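Local coordinates for protein beta sliding clamp (Bartonella birtlesii LL-WM9, PDB 6DEG) that probably confers DNA tethering and processivity on DNA polymerases and other proteins, as a ring-shaped head-to-tail homodimer around DNA, at residues 10-15 with 94-99. Sequence-based numbering, arbitrary orientation.
Sequences RITVDR and EIVLSV
Ile-11 and Val-13 face Leu-97 and Ile-95 as the two hydrogen-bonded pairs of an antiparallel ladder whose strand axes, 10-14 and 94-99, run at 156° and approach to 4.6 Å. Ile-95 N to Val-13 O and the reciprocal Val-13 N to Ile-95 O close one such pair. At the next pair Leu-97 N gives a firm bond to Ile-11 O, whereas Ile-11 N to Leu-97 O is weak at 3.3 Å. CA-H...O contacts fill the intervening non-hydrogen-bonded pairs, such as Thr-12 CA to Ile-95 O.

The apolar face centres on Leu-97 CD1, which meets Ile-11 CG1 at 3.6 Å and Val-13 CG2 at 4.0 Å. Ile-11 CG1 sits between its backbone N and carbonyl carbon (chi1 50°), a setting that carries it to this methyl. Ile-95 CD1 reaches beyond the strand end to Arg-15 CB, 3.6 Å away, where helix 15-26 begins; the Arg-15 guanidinium turns elsewhere, its NE and NH1 bonding to the carbonyls of Val-86 and Arg-87.

Both strands belong to the N-terminal domain of the DNA polymerase III beta subunit, in a four-stranded antiparallel sheet where 94-99 is flanked by 10-14 and 106-111. The pairing is long-range in sequence: 78 residues, among them helices 15-26 and 79-88, separate the two segments, and 10-14 forms one edge of this sheet within the chain.

On the reverse face, Val-96 CG1 lies over one side of the Arg-10 guanidinium, offset toward its rim and 3.6 Å from CZ. An extended chain from CG to NE brings the group there, and NE forms a salt bridge with Glu-70. Arg-10 NH1 is 3.2 Å from Ser-98 OG. Farther along, Thr-12 CG2 packs against Glu-94 OE1 at 3.4 Å, the two side chains crossing near a right angle.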
ATOM      1  N   ARG B  10       7.468 -27.120 -24.819  1.00 69.31           N
ATOM      2  CA  ARG B  10       6.089 -26.659 -24.949  1.00 59.43           C
ATOM      3  C   ARG B  10       5.264 -27.174 -23.778  1.00 64.24           C
ATOM      4  O   ARG B  10       5.250 -28.380 -23.516  1.00 71.26           O
ATOM      5  CB  ARG B  10       5.482 -27.129 -26.277  1.00 57.83           C
ATOM      6  CG  ARG B  10       4.338 -26.263 -26.776  1.00 58.72           C
ATOM      7  CD  ARG B  10       3.979 -26.586 -28.216  1.00 64.53           C
ATOM      8  NE  ARG B  10       2.596 -26.232 -28.518  1.00 66.65           N
ATOM      9  CZ  ARG B  10       2.222 -25.061 -29.023  1.00 70.02           C
ATOM     10  NH1 ARG B  10       3.137 -24.157 -29.346  1.00 75.10           N
ATOM     11  NH2 ARG B  10       0.939 -24.815 -29.258  1.00 68.83           N
ATOM     12  N   ILE B  11       4.582 -26.261 -23.077  1.00 67.33           N
ATOM     13  CA  ILE B  11       3.708 -26.614 -21.963  1.00 63.86           C
ATOM     14  C   ILE B  11       2.481 -25.713 -21.971  1.00 59.24           C
ATOM     15  O   ILE B  11       2.510 -24.585 -22.465  1.00 51.81           O
ATOM     16  CB  ILE B  11       4.400 -26.502 -20.587  1.00 57.88           C
ATOM     17  CG1 ILE B  11       5.084 -25.147 -20.435  1.00 53.11           C
ATOM     18  CG2 ILE B  11       5.402 -27.619 -20.393  1.00 67.24           C
ATOM     19  CD1 ILE B  11       5.391 -24.791 -19.005  1.00 44.97           C
ATOM     20  N   THR B  12       1.398 -26.222 -21.385  1.00 61.42           N
ATOM     21  CA  THR B  12       0.153 -25.475 -21.240  1.00 61.59           C
ATOM     22  C   THR B  12      -0.259 -25.530 -19.778  1.00 61.78           C
ATOM     23  O   THR B  12      -0.510 -26.615 -19.240  1.00 61.56           O
ATOM     24  CB  THR B  12      -0.954 -26.036 -22.136  1.00 64.23           C
ATOM     25  OG1 THR B  12      -0.447 -26.232 -23.461  1.00 70.02           O
ATOM     26  CG2 THR B  12      -2.128 -25.070 -22.193  1.00 62.03           C
ATOM     27  N   VAL B  13      -0.321 -24.367 -19.141  1.00 56.82           N
ATOM     28  CA  VAL B  13      -0.526 -24.280 -17.705  1.00 55.48           C
ATOM     29  C   VAL B  13      -1.738 -23.409 -17.419  1.00 57.17           C
ATOM     30  O   VAL B  13      -2.106 -22.535 -18.212  1.00 61.04           O
ATOM     31  CB  VAL B  13       0.724 -23.727 -16.990  1.00 49.44           C
ATOM     32  CG1 VAL B  13       1.951 -24.548 -17.355  1.00 45.37           C
ATOM     33  CG2 VAL B  13       0.932 -22.268 -17.351  1.00 43.59           C
ATOM     34  N   ASP B  14      -2.369 -23.667 -16.278  1.00 56.32           N
ATOM     35  CA  ASP B  14      -3.397 -22.770 -15.775  1.00 65.41           C
ATOM     36  C   ASP B  14      -2.748 -21.473 -15.310  1.00 67.36           C
ATOM     37  O   ASP B  14      -1.728 -21.493 -14.617  1.00 73.02           O
ATOM     38  CB  ASP B  14      -4.160 -23.425 -14.626  1.00 72.34           C
ATOM     39  CG  ASP B  14      -5.321 -22.578 -14.139  1.00 84.45           C
ATOM     40  OD1 ASP B  14      -5.568 -21.493 -14.709  1.00 88.07           O
ATOM     41  OD2 ASP B  14      -5.989 -23.001 -13.174  1.00 88.94           O
ATOM     42  N   ARG B  15      -3.346 -20.343 -15.690  1.00 59.92           N
ATOM     43  CA  ARG B  15      -2.734 -19.048 -15.411  1.00 50.34           C
ATOM     44  C   ARG B  15      -2.675 -18.773 -13.915  1.00 49.11           C
ATOM     45  O   ARG B  15      -1.619 -18.422 -13.379  1.00 54.61           O
ATOM     46  CB  ARG B  15      -3.504 -17.943 -16.135  1.00 58.83           C
ATOM     47  CG  ARG B  15      -3.091 -16.534 -15.752  1.00 58.64           C
ATOM     48  CD  ARG B  15      -4.117 -15.909 -14.829  1.00 53.74           C
ATOM     49  NE  ARG B  15      -3.660 -14.640 -14.277  1.00 49.23           N
ATOM     50  CZ  ARG B  15      -3.875 -14.260 -13.025  1.00 48.05           C
ATOM     51  NH1 ARG B  15      -3.431 -13.087 -12.599  1.00 47.70           N
ATOM     52  NH2 ARG B  15      -4.529 -15.059 -12.194  1.00 49.74           N
ATOM     53  N   GLU B  94      -5.573 -20.473 -19.982  1.00 74.03           N
ATOM     54  CA  GLU B  94      -4.482 -21.405 -20.209  1.00 74.00           C
ATOM     55  C   GLU B  94      -3.431 -20.718 -21.062  1.00 70.61           C
ATOM     56  O   GLU B  94      -3.761 -20.071 -22.062  1.00 82.44           O
ATOM     57  CB  GLU B  94      -4.978 -22.689 -20.875  1.00 79.90           C
ATOM     58  CG  GLU B  94      -5.695 -23.620 -19.917  1.00 78.84           C
ATOM     59  CD  GLU B  94      -5.593 -25.070 -20.328  1.00 79.60           C
ATOM     60  OE1 GLU B  94      -5.486 -25.338 -21.543  1.00 78.80           O
ATOM     61  OE2 GLU B  94      -5.614 -25.940 -19.433  1.00 82.89           O
ATOM     62  N   ILE B  95      -2.174 -20.847 -20.658  1.00 60.24           N
ATOM     63  CA  ILE B  95      -1.061 -20.176 -21.310  1.00 54.61           C
ATOM     64  C   ILE B  95      -0.181 -21.227 -21.965  1.00 54.56           C
ATOM     65  O   ILE B  95       0.045 -22.302 -21.399  1.00 55.95           O
ATOM     66  CB  ILE B  95      -0.267 -19.325 -20.305  1.00 56.73           C
ATOM     67  CG1 ILE B  95      -1.228 -18.525 -19.423  1.00 54.02           C
ATOM     68  CG2 ILE B  95       0.679 -18.395 -21.034  1.00 61.97           C
ATOM     69  CD1 ILE B  95      -0.571 -17.869 -18.234  1.00 46.85           C
ATOM     70  N   VAL B  96       0.320 -20.911 -23.158  1.00 58.56           N
ATOM     71  CA  VAL B  96       1.150 -21.816 -23.945  1.00 62.82           C
ATOM     72  C   VAL B  96       2.526 -21.185 -24.084  1.00 65.27           C
ATOM     73  O   VAL B  96       2.657 -20.073 -24.611  1.00 57.92           O
ATOM     74  CB  VAL B  96       0.533 -22.103 -25.322  1.00 66.21           C
ATOM     75  CG1 VAL B  96       1.479 -22.947 -26.156  1.00 70.38           C
ATOM     76  CG2 VAL B  96      -0.807 -22.802 -25.155  1.00 67.04           C
ATOM     77  N   LEU B  97       3.549 -21.906 -23.630  1.00 73.66           N
ATOM     78  CA  LEU B  97       4.906 -21.396 -23.485  1.00 66.17           C
ATOM     79  C   LEU B  97       5.846 -22.231 -24.347  1.00 63.99           C
ATOM     80  O   LEU B  97       5.958 -23.443 -24.142  1.00 53.62           O
ATOM     81  CB  LEU B  97       5.319 -21.435 -22.014  1.00 57.27           C
ATOM     82  CG  LEU B  97       4.250 -20.852 -21.078  1.00 62.04           C
ATOM     83  CD1 LEU B  97       3.492 -21.943 -20.343  1.00 67.80           C
ATOM     84  CD2 LEU B  97       4.850 -19.869 -20.090  1.00 55.28           C
ATOM     85  N   SER B  98       6.544 -21.582 -25.284  1.00 71.70           N
ATOM     86  CA  SER B  98       7.224 -22.303 -26.353  1.00 79.67           C
ATOM     87  C   SER B  98       8.622 -21.755 -26.600  1.00 82.79           C
ATOM     88  O   SER B  98       8.900 -20.575 -26.372  1.00 81.96           O
ATOM     89  CB  SER B  98       6.433 -22.226 -27.668  1.00 85.92           C
ATOM     90  OG  SER B  98       5.043 -22.366 -27.436  1.00 92.36           O
ATOM     91  N   VAL B  99       9.493 -22.640 -27.086  1.00 87.54           N
ATOM     92  CA  VAL B  99      10.821 -22.302 -27.575  1.00 86.24           C
ATOM     93  C   VAL B  99      10.916 -22.791 -29.021  1.00 94.29           C
ATOM     94  O   VAL B  99      10.071 -23.549 -29.499  1.00 99.82           O
ATOM     95  CB  VAL B  99      11.940 -22.920 -26.705  1.00 79.44           C
ATOM     96  CG1 VAL B  99      13.264 -22.179 -26.889  1.00 83.66           C
ATOM     97  CG2 VAL B  99      11.534 -22.929 -25.240  1.00 68.45           C
TER